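Local coordinates for protein 5-carboxyvanillate decarboxylase (Sphingomonas paucimobilis, PDB 4L6D) that probably removes a carboxyl group from 5-carboxyvanillate, using a manganese-containing active site in an amidohydrolase-type barrel, at residues N148-Y152 and S179-D183; N97-A101 and Q135-N139; E275-R281 and F309-I315; L20-R25 and V36-D42; E9-F13 and L53-T57. All coordinates share one frame. Where two conformers were deposited one is given. Numbering follows the deposited sequence.

In the fold
The five contacts decorate an amidohydrolase (TIM-barrel) fold whose eight parallel strands run in chain order from 5-11 to 292-293. Contact 5 packs the end of the first strand against helix 49-54, and contact 4, formed within the intervening chain, pairs helices 14-23 and 33-40; they touch where Y40 meets L53, their centres about 17 Å apart. Contact 2 comes next and also touches contact 5, through M100 on V11 and F13, with centres about 15 Å apart. Contacts 1 and 3 follow, about 33 Å apart between centres, and each reaches the second subunit. Contacts 4 and 5 lie beside the active-site vanillate, contacts 2 and 3 near other bound copies, and contact 1 is away from the annotated sites.

Contact 1. Residues N148-Y152 and S179-D183; sequences NDLYY and SKQID
Three hydrogen bonds join these two irregular loops, which follow strands 140-144 and 171-174, with the backbones closest at D149 and S179 (CA to CA 5.1 Å). N148 and D149 both have left-handed backbone angles (57/30 and 64/27), a tight bend that presents D149 to the other loop. Two of the bonds use backbone groups: D149 OD1 accepts from K180 N at 2.8 Å, with D149 in the m rotamer, and Q181 NE2 donates to D149 O at 2.9 Å from an m, t side chain. The third links hydroxyls, S179 OG donating to Y151 OH at 2.7 Å. S179 OG (p) also accepts from Q181 N at 3.1 Å, an ST turn. Packing is slighter: Y151 OH lies 4.0 Å from I182 CG1, and A185 of the second subunit packs on Y151, Q181 and I182. Y151 OH also bonds E201 of helix 197-211. The fit of the loops thus depends on directed polar bonds, two side chain-to-backbone and one hydroxyl pair, more than on apolar packing.

Contact 2. Residues N97-A101 and Q135-N139; sequences NDLMA and QLRLN
Two leucines of loop 135-139 press onto one flank of helix 97-101, the closest CA pair being A101 and L136 at 6.1 Å. Both adopt m, t: L136 puts CD1 3.8 Å from N97 CB and CD2 3.9 Å from A101 CB, while L138 brings CD2 to 4.0 Å from M100 CG. Small A101 points toward the loop and lets both close in, L138 CD2 lying 4.0 Å from A101 CA. Between them R137 (phi/psi 55/39) turns the chain from helix 122-134 toward strand 140-144; it belongs to a second manganese site seen in a structure of this protein. This helix-to-loop packing joins helix 86-106 to the approach of the fourth barrel strand; a bound manganese, distinct from the ion of E8, H174 and D297, lies about 6 Å from the L138 side chain. M100, in t, p, p, carries its thioether away from the loop, toward L74. N97 (m) bonds E128; D98 (m), salt-bridged to R131, has OD1 3.9 Å from L136 CD2.

Contact 3. Residues E275-R281 and F309-I315; sequences ESHAALR and FIRTAPI
A histidine in the first turn of one helix donates to a carbonyl near the end of another, H277 NE2 to F309 O at 2.8 Å, while P314 CD lies over the face of the same imidazole (H277 in m), 3.6 Å from its centroid, as a CH-pi contact. F309 (t) offers its own face to the backbone of E275, whose CA sits 3.6 Å above the ring centroid; the H277 and F309 rings meet rim to rim, centroids 5.4 Å apart. S276, the N-cap of helix 277-287, accepts at OG from A279 N at 3.0 Å and weakly hydrogen-bonds a vanillate bound apart from the active site; beyond T312 the other segment bends in an inverse gamma turn centred on P314. CA pairs E275-F309 (5.9 Å) and H277-A313 (6.1 Å) set the register. L280, branched and in t, p, fills the hollow between, its CD2 3.9 Å from A313 CB and 4.1 Å from F309 CZ. R281 NE comes within 3.6 Å of P314 CG at the guanidinium edge, and R281 NH2 forms a salt bridge with E285 of the second subunit. The contact joins the start of helix 277-287 to the end of helix 303-311, with helix 317-331 packing against I310 and I315.

Contact 4. Residues L20-R25 and V36-D42; sequences LRAHSR and VRDVYGD
V36 opens the second segment on helix 33-40, its CG1 3.8 Å from L20 O and 3.9 Å from S24 CB, a beta-branched side chain fitting closely against helix 14-23. R37 lays its CG 3.9 Å from S24 O, and water 2 links S24 O (2.8 Å) with R37 NE (3.0 Å). Y40 (m) presents a ring face to L20, whose CD1 stands 3.7 Å from the ring centroid (CH-pi), and Y40 O takes a CA-H...O contact from R21 CA at 3.3 Å. The C-terminal parts of two short helices, which run steeply across each other, meet here between the first strand and helix 49-54, with CA pairs R21-Y40 at 4.9 Å and S24-G41 at 5.3 Å, and the Y40 side chain about 6 Å from a bound vanillate. At G41, where a CB would clash with R37 O, S24 OG lies 3.5 Å from G41 CA; S24 (p) donates OG to R21 O at 2.6 Å. D42 ends the segment with a salt bridge, R25 NH2 to D42 OD1 at 3.0 Å and R25 NE to D42 OD2 at 3.0 Å, while water 1 spans S24 OG (2.8 Å) and D42 N (2.9 Å).

Contact 5. Residues E9-F13 and L53-T57; sequences EAVTF and LSDVT
Residues 9-11 end strand 5-11 and run on through T12 to F13, the N-cap of the next helix; L53 and S54 end helix 49-54, left at D55. V11 and L53 have CA atoms 4.6 Å apart, T12 and S54 5.0 Å. T12 N donates to L53 O at 3.2 Å, and V11 CA makes a CA-H...O contact with the same L53 O, also 3.2 Å. Water 3 bridges T12 O and S54 O, 2.8 Å from each. Small A10 sets CB 3.7 Å from L53 CD2 (L53 m, t), and beta-branched V11 and V56 touch through CG2 atoms at 3.8 Å. T12 (t) sets CG2 3.7 Å from L53 CB and 3.4 Å from S54 OG, which bonds I50 O. This C-terminal end of the first barrel strand, which also carries the metal ligand E8, as the amidohydrolase fold would suggest, puts the A10 side chain about 5 Å from a bound manganese and a bound vanillate. Strand 5-11 pairs with strand 71-76, and V11 and V56 pack on M100 and T103 of helix 86-106.

Contact 1. Residues N148-Y152 and S179-D183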
# COMPACT_ATOMS: atom_id res chain seq x y z
N ASN A 148 11.03 -5.52 17.42
CA ASN A 148 12.22 -4.70 17.66
C ASN A 148 12.58 -3.82 16.46
O ASN A 148 13.74 -3.51 16.23
CB ASN A 148 13.41 -5.56 18.11
CG ASN A 148 13.14 -6.30 19.40
OD1 ASN A 148 12.40 -5.82 20.26
ND2 ASN A 148 13.74 -7.47 19.55
N ASP A 149 11.55 -3.45 15.71
CA ASP A 149 11.68 -2.58 14.55
C ASP A 149 12.51 -3.21 13.44
O ASP A 149 13.13 -2.52 12.64
CB ASP A 149 12.21 -1.21 14.98
CG ASP A 149 11.33 -0.59 16.03
OD1 ASP A 149 10.19 -0.23 15.67
OD2 ASP A 149 11.76 -0.51 17.21
N LEU A 150 12.50 -4.53 13.41
CA LEU A 150 13.10 -5.30 12.34
C LEU A 150 12.00 -6.09 11.65
O LEU A 150 11.02 -6.48 12.28
CB LEU A 150 14.13 -6.28 12.88
CG LEU A 150 15.30 -5.68 13.63
CD1 LEU A 150 16.12 -6.79 14.26
CD2 LEU A 150 16.14 -4.85 12.69
N TYR A 151 12.20 -6.34 10.35
CA TYR A 151 11.25 -7.11 9.56
C TYR A 151 11.75 -8.54 9.36
O TYR A 151 12.90 -8.85 9.68
CB TYR A 151 10.97 -6.39 8.24
CG TYR A 151 10.29 -5.06 8.49
CD1 TYR A 151 8.98 -5.02 8.94
CD2 TYR A 151 10.96 -3.86 8.31
CE1 TYR A 151 8.34 -3.82 9.21
CE2 TYR A 151 10.32 -2.64 8.57
CZ TYR A 151 9.01 -2.63 9.01
OH TYR A 151 8.38 -1.42 9.27
N TYR A 152 10.88 -9.40 8.82
CA TYR A 152 11.15 -10.84 8.87
C TYR A 152 12.02 -11.36 7.73
O TYR A 152 12.19 -12.57 7.58
CB TYR A 152 9.86 -11.65 9.05
CG TYR A 152 9.24 -11.36 10.40
CD1 TYR A 152 10.02 -11.37 11.55
CD2 TYR A 152 7.90 -11.01 10.51
CE1 TYR A 152 9.48 -11.06 12.79
CE2 TYR A 152 7.34 -10.71 11.75
CZ TYR A 152 8.14 -10.73 12.87
OH TYR A 152 7.61 -10.42 14.11
N SER A 179 6.59 0.52 12.32
CA SER A 179 7.82 0.47 13.11
C SER A 179 8.53 1.81 13.11
O SER A 179 8.15 2.74 12.39
CB SER A 179 8.78 -0.57 12.52
OG SER A 179 9.43 -0.05 11.37
N LYS A 180 9.60 1.89 13.88
CA LYS A 180 10.36 3.13 13.98
C LYS A 180 11.02 3.50 12.65
O LYS A 180 11.38 4.66 12.44
CB LYS A 180 11.39 3.07 15.11
CG LYS A 180 10.80 3.06 16.51
CD LYS A 180 11.88 2.97 17.58
CE LYS A 180 11.23 2.97 18.96
NZ LYS A 180 12.23 3.13 20.05
N GLN A 181 11.14 2.54 11.75
CA GLN A 181 11.71 2.81 10.44
C GLN A 181 10.81 3.73 9.64
O GLN A 181 11.28 4.47 8.78
CB GLN A 181 11.92 1.51 9.68
CG GLN A 181 12.88 0.55 10.38
CD GLN A 181 13.45 -0.49 9.44
OE1 GLN A 181 13.78 -0.18 8.29
NE2 GLN A 181 13.59 -1.71 9.92
N ILE A 182 9.50 3.68 9.91
CA ILE A 182 8.53 4.39 9.08
C ILE A 182 7.51 5.23 9.85
O ILE A 182 6.70 5.92 9.24
CB ILE A 182 7.77 3.43 8.13
CG1 ILE A 182 7.08 2.31 8.94
CG2 ILE A 182 8.71 2.83 7.11
CD1 ILE A 182 6.00 1.56 8.16
N ASP A 183 7.56 5.20 11.18
CA ASP A 183 6.45 5.79 11.94
C ASP A 183 6.28 7.31 11.86
O ASP A 183 5.20 7.81 12.16
CB ASP A 183 6.43 5.32 13.41
CG ASP A 183 7.65 5.75 14.21
OD1 ASP A 183 8.36 6.70 13.82
OD2 ASP A 183 7.90 5.14 15.25

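Contact 2. Residues N97-A101 and Q135-N139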
# COMPACT_ATOMS: atom_id res chain seq x y z
N ASN A 97 -0.31 -18.93 25.53
CA ASN A 97 -0.58 -20.12 24.71
C ASN A 97 -1.29 -21.22 25.49
O ASN A 97 -2.20 -21.88 24.98
CB ASN A 97 0.71 -20.67 24.09
CG ASN A 97 1.24 -19.77 22.99
OD1 ASN A 97 0.51 -18.96 22.43
ND2 ASN A 97 2.51 -19.95 22.66
N ASP A 98 -0.90 -21.41 26.75
CA ASP A 98 -1.61 -22.35 27.61
C ASP A 98 -3.06 -21.91 27.77
O ASP A 98 -3.97 -22.73 27.72
CB ASP A 98 -0.96 -22.45 28.98
CG ASP A 98 0.31 -23.26 28.98
OD1 ASP A 98 0.57 -23.96 27.98
OD2 ASP A 98 1.04 -23.23 30.00
N LEU A 99 -3.26 -20.61 27.99
CA LEU A 99 -4.61 -20.10 28.19
C LEU A 99 -5.43 -20.19 26.90
O LEU A 99 -6.62 -20.49 26.93
CB LEU A 99 -4.57 -18.66 28.72
CG LEU A 99 -4.09 -18.57 30.18
CD1 LEU A 99 -3.89 -17.13 30.59
CD2 LEU A 99 -5.09 -19.24 31.10
N MET A 100 -4.79 -19.93 25.76
CA MET A 100 -5.45 -20.12 24.47
C MET A 100 -5.90 -21.57 24.28
O MET A 100 -7.05 -21.84 23.91
CB MET A 100 -4.53 -19.72 23.32
CG MET A 100 -5.16 -19.91 21.93
SD MET A 100 -6.48 -18.73 21.61
CE MET A 100 -5.53 -17.27 21.22
N ALA A 101 -5.01 -22.52 24.54
CA ALA A 101 -5.38 -23.94 24.41
C ALA A 101 -6.51 -24.33 25.35
O ALA A 101 -7.41 -25.09 24.97
CB ALA A 101 -4.15 -24.85 24.62
N GLN A 135 2.25 -30.28 21.32
CA GLN A 135 1.73 -30.56 22.65
C GLN A 135 0.38 -29.90 22.88
O GLN A 135 -0.58 -30.57 23.29
CB GLN A 135 2.74 -30.14 23.73
CG GLN A 135 4.13 -30.77 23.56
CD GLN A 135 4.10 -32.29 23.43
OE1 GLN A 135 4.72 -32.86 22.53
NE2 GLN A 135 3.39 -32.95 24.33
N LEU A 136 0.28 -28.60 22.60
CA LEU A 136 -0.99 -27.88 22.71
C LEU A 136 -1.91 -28.20 21.53
O LEU A 136 -3.13 -28.08 21.63
CB LEU A 136 -0.75 -26.38 22.78
CG LEU A 136 0.03 -25.94 24.01
CD1 LEU A 136 0.16 -24.44 24.01
CD2 LEU A 136 -0.66 -26.41 25.26
N ARG A 137 -1.31 -28.60 20.42
CA ARG A 137 -2.05 -28.95 19.21
C ARG A 137 -2.96 -27.80 18.75
O ARG A 137 -4.08 -28.01 18.28
CB ARG A 137 -2.82 -30.26 19.39
CG ARG A 137 -1.91 -31.49 19.43
CD ARG A 137 -2.60 -32.70 20.04
NE ARG A 137 -2.47 -32.70 21.50
CZ ARG A 137 -1.55 -33.40 22.17
NH1 ARG A 137 -0.69 -34.17 21.52
NH2 ARG A 137 -1.50 -33.33 23.49
N LEU A 138 -2.45 -26.58 18.87
CA LEU A 138 -3.19 -25.42 18.39
C LEU A 138 -3.24 -25.37 16.86
O LEU A 138 -2.56 -26.13 16.17
CB LEU A 138 -2.64 -24.12 18.99
CG LEU A 138 -3.06 -23.92 20.45
CD1 LEU A 138 -2.22 -22.83 21.08
CD2 LEU A 138 -4.53 -23.57 20.53
N ASN A 139 -4.07 -24.48 16.34
CA ASN A 139 -4.45 -24.50 14.93
C ASN A 139 -3.50 -23.78 14.00
O ASN A 139 -3.53 -23.97 12.78
CB ASN A 139 -5.86 -23.92 14.80
CG ASN A 139 -6.88 -24.71 15.57
OD1 ASN A 139 -7.08 -24.49 16.76
ND2 ASN A 139 -7.51 -25.67 14.90

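Contact 3. Residues E275-R281 and F309-I315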
# COMPACT_ATOMS: atom_id res chain seq x y z
N GLU A 275 -14.88 -5.44 3.72
CA GLU A 275 -16.17 -6.02 3.36
C GLU A 275 -16.63 -5.45 2.03
O GLU A 275 -17.65 -4.77 1.93
CB GLU A 275 -17.16 -5.78 4.51
CG GLU A 275 -16.65 -6.45 5.79
CD GLU A 275 -17.40 -6.06 7.06
OE1 GLU A 275 -18.51 -5.49 6.98
OE2 GLU A 275 -16.85 -6.36 8.16
N SER A 276 -15.84 -5.75 1.00
CA SER A 276 -16.09 -5.27 -0.36
C SER A 276 -16.25 -6.45 -1.31
O SER A 276 -15.31 -7.21 -1.50
CB SER A 276 -14.90 -4.43 -0.83
OG SER A 276 -14.95 -4.24 -2.24
N HIS A 277 -17.42 -6.59 -1.91
CA HIS A 277 -17.59 -7.66 -2.89
C HIS A 277 -16.64 -7.51 -4.07
O HIS A 277 -16.17 -8.50 -4.63
CB HIS A 277 -19.03 -7.72 -3.38
CG HIS A 277 -20.00 -8.20 -2.35
ND1 HIS A 277 -21.34 -7.87 -2.38
CD2 HIS A 277 -19.83 -9.00 -1.27
CE1 HIS A 277 -21.95 -8.44 -1.35
NE2 HIS A 277 -21.05 -9.12 -0.66
N ALA A 278 -16.36 -6.27 -4.47
CA ALA A 278 -15.47 -6.03 -5.60
C ALA A 278 -14.05 -6.47 -5.29
O ALA A 278 -13.38 -7.08 -6.13
CB ALA A 278 -15.47 -4.55 -5.99
N ALA A 279 -13.57 -6.16 -4.08
CA ALA A 279 -12.22 -6.54 -3.69
C ALA A 279 -12.14 -8.05 -3.50
O ALA A 279 -11.12 -8.67 -3.78
CB ALA A 279 -11.79 -5.82 -2.41
N LEU A 280 -13.23 -8.63 -3.01
CA LEU A 280 -13.29 -10.09 -2.81
C LEU A 280 -13.21 -10.79 -4.17
O LEU A 280 -12.43 -11.74 -4.33
CB LEU A 280 -14.59 -10.49 -2.10
CG LEU A 280 -14.86 -12.00 -2.00
CD1 LEU A 280 -13.76 -12.69 -1.21
CD2 LEU A 280 -16.22 -12.27 -1.36
N ARG A 281 -14.01 -10.32 -5.13
CA ARG A 281 -13.99 -10.87 -6.48
C ARG A 281 -12.61 -10.77 -7.14
O ARG A 281 -12.14 -11.72 -7.75
CB ARG A 281 -15.05 -10.18 -7.34
CG ARG A 281 -16.44 -10.78 -7.23
CD ARG A 281 -17.45 -10.09 -8.15
NE ARG A 281 -18.19 -9.02 -7.47
CZ ARG A 281 -17.97 -7.72 -7.65
NH1 ARG A 281 -18.69 -6.82 -6.98
NH2 ARG A 281 -17.04 -7.31 -8.50
N PHE A 309 -21.92 -9.59 4.64
CA PHE A 309 -21.02 -9.42 3.50
C PHE A 309 -20.74 -10.75 2.79
O PHE A 309 -20.90 -10.86 1.57
CB PHE A 309 -19.73 -8.74 3.99
CG PHE A 309 -18.49 -9.05 3.17
CD1 PHE A 309 -18.33 -8.56 1.88
CD2 PHE A 309 -17.47 -9.81 3.74
CE1 PHE A 309 -17.16 -8.84 1.15
CE2 PHE A 309 -16.31 -10.10 3.02
CZ PHE A 309 -16.16 -9.62 1.73
N ILE A 310 -20.38 -11.79 3.55
CA ILE A 310 -20.09 -13.07 2.90
C ILE A 310 -21.37 -13.83 2.49
O ILE A 310 -21.40 -14.44 1.42
CB ILE A 310 -19.10 -13.93 3.72
CG1 ILE A 310 -18.70 -15.19 2.95
CG2 ILE A 310 -19.69 -14.32 5.06
CD1 ILE A 310 -17.98 -14.92 1.65
N ARG A 311 -22.43 -13.76 3.30
CA ARG A 311 -23.67 -14.45 2.95
C ARG A 311 -24.28 -13.93 1.65
O ARG A 311 -24.99 -14.66 0.95
CB ARG A 311 -24.72 -14.36 4.07
CG ARG A 311 -24.40 -15.20 5.31
CD ARG A 311 -25.68 -15.30 6.15
NE ARG A 311 -25.46 -15.73 7.53
CZ ARG A 311 -25.23 -16.98 7.90
NH1 ARG A 311 -25.18 -17.95 6.98
NH2 ARG A 311 -25.05 -17.27 9.18
N THR A 312 -24.01 -12.66 1.33
CA THR A 312 -24.57 -12.06 0.13
C THR A 312 -23.55 -11.91 -1.00
O THR A 312 -23.85 -11.26 -2.00
CB THR A 312 -25.15 -10.66 0.41
OG1 THR A 312 -24.10 -9.79 0.86
CG2 THR A 312 -26.25 -10.74 1.46
N ALA A 313 -22.37 -12.51 -0.86
CA ALA A 313 -21.34 -12.33 -1.89
C ALA A 313 -21.79 -12.92 -3.24
O ALA A 313 -22.34 -14.03 -3.29
CB ALA A 313 -20.04 -12.95 -1.46
N PRO A 314 -21.56 -12.18 -4.33
CA PRO A 314 -22.01 -12.61 -5.66
C PRO A 314 -21.02 -13.59 -6.29
O PRO A 314 -20.35 -13.29 -7.29
CB PRO A 314 -22.08 -11.29 -6.44
CG PRO A 314 -21.05 -10.44 -5.81
CD PRO A 314 -21.06 -10.79 -4.34
N ILE A 315 -20.94 -14.75 -5.66
CA ILE A 315 -20.06 -15.84 -6.07
C ILE A 315 -20.86 -17.13 -5.90
O ILE A 315 -21.84 -17.16 -5.15
CB ILE A 315 -18.77 -15.88 -5.20
CG1 ILE A 315 -19.14 -16.02 -3.72
CG2 ILE A 315 -17.94 -14.63 -5.46
CD1 ILE A 315 -17.95 -15.97 -2.77

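Contact 4. Residues L20-R25 and V36-D42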
# COMPACT_ATOMS: atom_id res chain seq x y z
N LEU A 20 0.63 -5.17 29.84
CA LEU A 20 0.44 -3.99 28.98
C LEU A 20 0.02 -2.75 29.77
O LEU A 20 0.42 -1.65 29.42
CB LEU A 20 -0.55 -4.28 27.85
CG LEU A 20 -0.01 -5.18 26.75
CD1 LEU A 20 -1.14 -5.60 25.83
CD2 LEU A 20 1.08 -4.47 25.95
N ARG A 21 -0.79 -2.92 30.81
CA ARG A 21 -1.09 -1.80 31.71
C ARG A 21 0.20 -1.19 32.26
O ARG A 21 0.39 0.03 32.23
CB ARG A 21 -1.99 -2.24 32.88
CG ARG A 21 -3.44 -2.54 32.49
CD ARG A 21 -4.38 -2.26 33.67
NE ARG A 21 -5.77 -2.56 33.36
CZ ARG A 21 -6.39 -3.68 33.73
NH1 ARG A 21 -5.73 -4.60 34.42
NH2 ARG A 21 -7.66 -3.88 33.41
N ALA A 22 1.10 -2.04 32.75
CA ALA A 22 2.38 -1.56 33.25
C ALA A 22 3.20 -0.94 32.12
O ALA A 22 3.81 0.13 32.30
CB ALA A 22 3.16 -2.69 33.92
N HIS A 23 3.22 -1.58 30.96
CA HIS A 23 3.99 -1.04 29.84
C HIS A 23 3.50 0.34 29.42
O HIS A 23 4.30 1.19 29.00
CB HIS A 23 3.96 -1.98 28.64
CG HIS A 23 5.08 -1.73 27.69
ND1 HIS A 23 6.35 -2.22 27.91
CD2 HIS A 23 5.15 -0.99 26.56
CE1 HIS A 23 7.14 -1.83 26.93
NE2 HIS A 23 6.44 -1.08 26.10
N SER A 24 2.19 0.56 29.53
CA SER A 24 1.57 1.82 29.11
C SER A 24 2.11 3.04 29.85
O SER A 24 1.98 4.16 29.37
CB SER A 24 0.04 1.77 29.29
OG SER A 24 -0.34 1.97 30.64
N ARG A 25 2.73 2.81 31.01
CA ARG A 25 3.25 3.89 31.85
C ARG A 25 4.69 4.25 31.51
O ARG A 25 5.23 5.22 32.04
CB ARG A 25 3.13 3.52 33.33
CG ARG A 25 1.72 3.15 33.75
CD ARG A 25 1.64 2.65 35.18
NE ARG A 25 0.29 2.19 35.47
CZ ARG A 25 -0.01 1.01 36.00
NH1 ARG A 25 0.95 0.17 36.34
NH2 ARG A 25 -1.28 0.68 36.20
N VAL A 36 -1.82 1.25 22.90
CA VAL A 36 -1.63 0.68 24.23
C VAL A 36 -2.17 1.61 25.32
O VAL A 36 -2.84 1.17 26.25
CB VAL A 36 -0.16 0.26 24.47
CG1 VAL A 36 0.07 -0.11 25.92
CG2 VAL A 36 0.18 -0.92 23.56
N ARG A 37 -1.93 2.91 25.19
CA ARG A 37 -2.51 3.86 26.13
C ARG A 37 -4.03 3.96 26.00
O ARG A 37 -4.73 4.07 27.02
CB ARG A 37 -1.85 5.23 26.00
CG ARG A 37 -0.42 5.25 26.49
CD ARG A 37 0.11 6.68 26.53
NE ARG A 37 1.54 6.76 26.24
CZ ARG A 37 2.04 7.12 25.07
NH1 ARG A 37 1.24 7.44 24.06
NH2 ARG A 37 3.36 7.16 24.90
N ASP A 38 -4.55 3.91 24.77
CA ASP A 38 -5.99 4.03 24.56
C ASP A 38 -6.75 2.87 25.17
O ASP A 38 -7.87 3.04 25.66
CB ASP A 38 -6.33 4.12 23.07
CG ASP A 38 -6.11 5.51 22.50
OD1 ASP A 38 -5.84 6.46 23.27
OD2 ASP A 38 -6.21 5.65 21.26
N VAL A 39 -6.16 1.68 25.14
CA VAL A 39 -6.85 0.48 25.60
C VAL A 39 -6.40 0.02 27.00
O VAL A 39 -7.24 -0.32 27.83
CB VAL A 39 -6.68 -0.67 24.58
CG1 VAL A 39 -7.20 -2.01 25.15
CG2 VAL A 39 -7.41 -0.33 23.30
N TYR A 40 -5.09 0.04 27.25
CA TYR A 40 -4.54 -0.54 28.48
C TYR A 40 -4.02 0.50 29.46
O TYR A 40 -3.54 0.15 30.54
CB TYR A 40 -3.40 -1.51 28.15
CG TYR A 40 -3.79 -2.57 27.15
CD1 TYR A 40 -4.35 -3.78 27.56
CD2 TYR A 40 -3.61 -2.36 25.78
CE1 TYR A 40 -4.70 -4.76 26.64
CE2 TYR A 40 -3.97 -3.33 24.85
CZ TYR A 40 -4.51 -4.52 25.28
OH TYR A 40 -4.86 -5.46 24.35
N GLY A 41 -4.13 1.77 29.09
CA GLY A 41 -3.61 2.85 29.92
C GLY A 41 -4.45 3.18 31.14
O GLY A 41 -5.60 2.77 31.24
N ASP A 42 -3.87 3.95 32.06
CA ASP A 42 -4.56 4.29 33.30
C ASP A 42 -5.81 5.13 33.08
O ASP A 42 -6.75 5.08 33.87
CB ASP A 42 -3.61 5.02 34.26
CG ASP A 42 -2.54 4.10 34.82
OD1 ASP A 42 -2.79 2.88 34.86
OD2 ASP A 42 -1.47 4.60 35.22
O HOH W 1 -1.06 4.52 31.45
O HOH W 2 3.49 6.38 28.44

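Contact 5. Residues E9-F13 and L53-T57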
# COMPACT_ATOMS: atom_id res chain seq x y z
N GLU A 9 -9.85 -13.12 14.89
CA GLU A 9 -10.72 -12.75 15.98
C GLU A 9 -9.88 -12.61 17.24
O GLU A 9 -9.38 -13.59 17.77
CB GLU A 9 -11.86 -13.76 16.12
CG GLU A 9 -12.48 -14.10 14.74
CD GLU A 9 -12.75 -12.84 13.92
OE1 GLU A 9 -12.39 -12.82 12.71
OE2 GLU A 9 -13.30 -11.88 14.49
N ALA A 10 -9.73 -11.37 17.68
CA ALA A 10 -8.82 -11.02 18.75
C ALA A 10 -9.35 -11.40 20.13
O ALA A 10 -10.55 -11.33 20.39
CB ALA A 10 -8.53 -9.52 18.71
N VAL A 11 -8.42 -11.76 21.01
CA VAL A 11 -8.72 -12.10 22.39
C VAL A 11 -7.54 -11.60 23.24
O VAL A 11 -6.47 -11.33 22.72
CB VAL A 11 -8.92 -13.63 22.56
CG1 VAL A 11 -7.60 -14.40 22.34
CG2 VAL A 11 -9.53 -13.98 23.90
N THR A 12 -7.74 -11.47 24.55
CA THR A 12 -6.60 -11.26 25.43
C THR A 12 -6.78 -12.07 26.70
O THR A 12 -7.83 -12.67 26.92
CB THR A 12 -6.36 -9.78 25.75
OG1 THR A 12 -5.09 -9.64 26.41
CG2 THR A 12 -7.47 -9.21 26.63
N PHE A 13 -5.75 -12.07 27.53
CA PHE A 13 -5.74 -12.84 28.77
C PHE A 13 -5.16 -11.96 29.86
O PHE A 13 -4.31 -11.10 29.58
CB PHE A 13 -4.90 -14.11 28.61
CG PHE A 13 -5.32 -14.96 27.45
CD1 PHE A 13 -6.46 -15.75 27.53
CD2 PHE A 13 -4.57 -14.99 26.29
CE1 PHE A 13 -6.86 -16.53 26.45
CE2 PHE A 13 -4.95 -15.77 25.21
CZ PHE A 13 -6.10 -16.55 25.30
N LEU A 53 -12.32 -7.81 24.55
CA LEU A 53 -11.24 -8.70 24.12
C LEU A 53 -11.15 -9.94 25.01
O LEU A 53 -10.89 -11.05 24.53
CB LEU A 53 -9.91 -7.95 24.19
CG LEU A 53 -9.68 -6.92 23.08
CD1 LEU A 53 -8.55 -5.96 23.47
CD2 LEU A 53 -9.33 -7.62 21.78
N SER A 54 -11.35 -9.74 26.31
CA SER A 54 -11.19 -10.83 27.28
C SER A 54 -12.34 -11.81 27.17
O SER A 54 -12.18 -13.00 27.42
CB SER A 54 -11.13 -10.28 28.71
OG SER A 54 -10.03 -9.40 28.88
N ASP A 55 -13.52 -11.29 26.83
CA ASP A 55 -14.72 -12.11 26.78
C ASP A 55 -14.70 -13.12 25.63
O ASP A 55 -14.45 -12.76 24.47
CB ASP A 55 -15.96 -11.24 26.63
CG ASP A 55 -17.16 -12.03 26.20
OD1 ASP A 55 -17.58 -12.92 26.98
OD2 ASP A 55 -17.67 -11.78 25.09
N VAL A 56 -14.97 -14.38 25.95
CA VAL A 56 -15.09 -15.40 24.92
C VAL A 56 -16.49 -16.03 24.91
O VAL A 56 -17.13 -16.14 23.85
CB VAL A 56 -14.02 -16.49 25.10
CG1 VAL A 56 -14.24 -17.63 24.13
CG2 VAL A 56 -12.64 -15.90 24.89
N THR A 57 -16.96 -16.42 26.09
CA THR A 57 -18.21 -17.18 26.21
C THR A 57 -19.45 -16.36 26.57
O THR A 57 -20.54 -16.93 26.72
CB THR A 57 -18.06 -18.32 27.25
OG1 THR A 57 -17.73 -17.76 28.53
CG2 THR A 57 -16.96 -19.28 26.83
O HOH W 3 -9.80 -14.38 27.86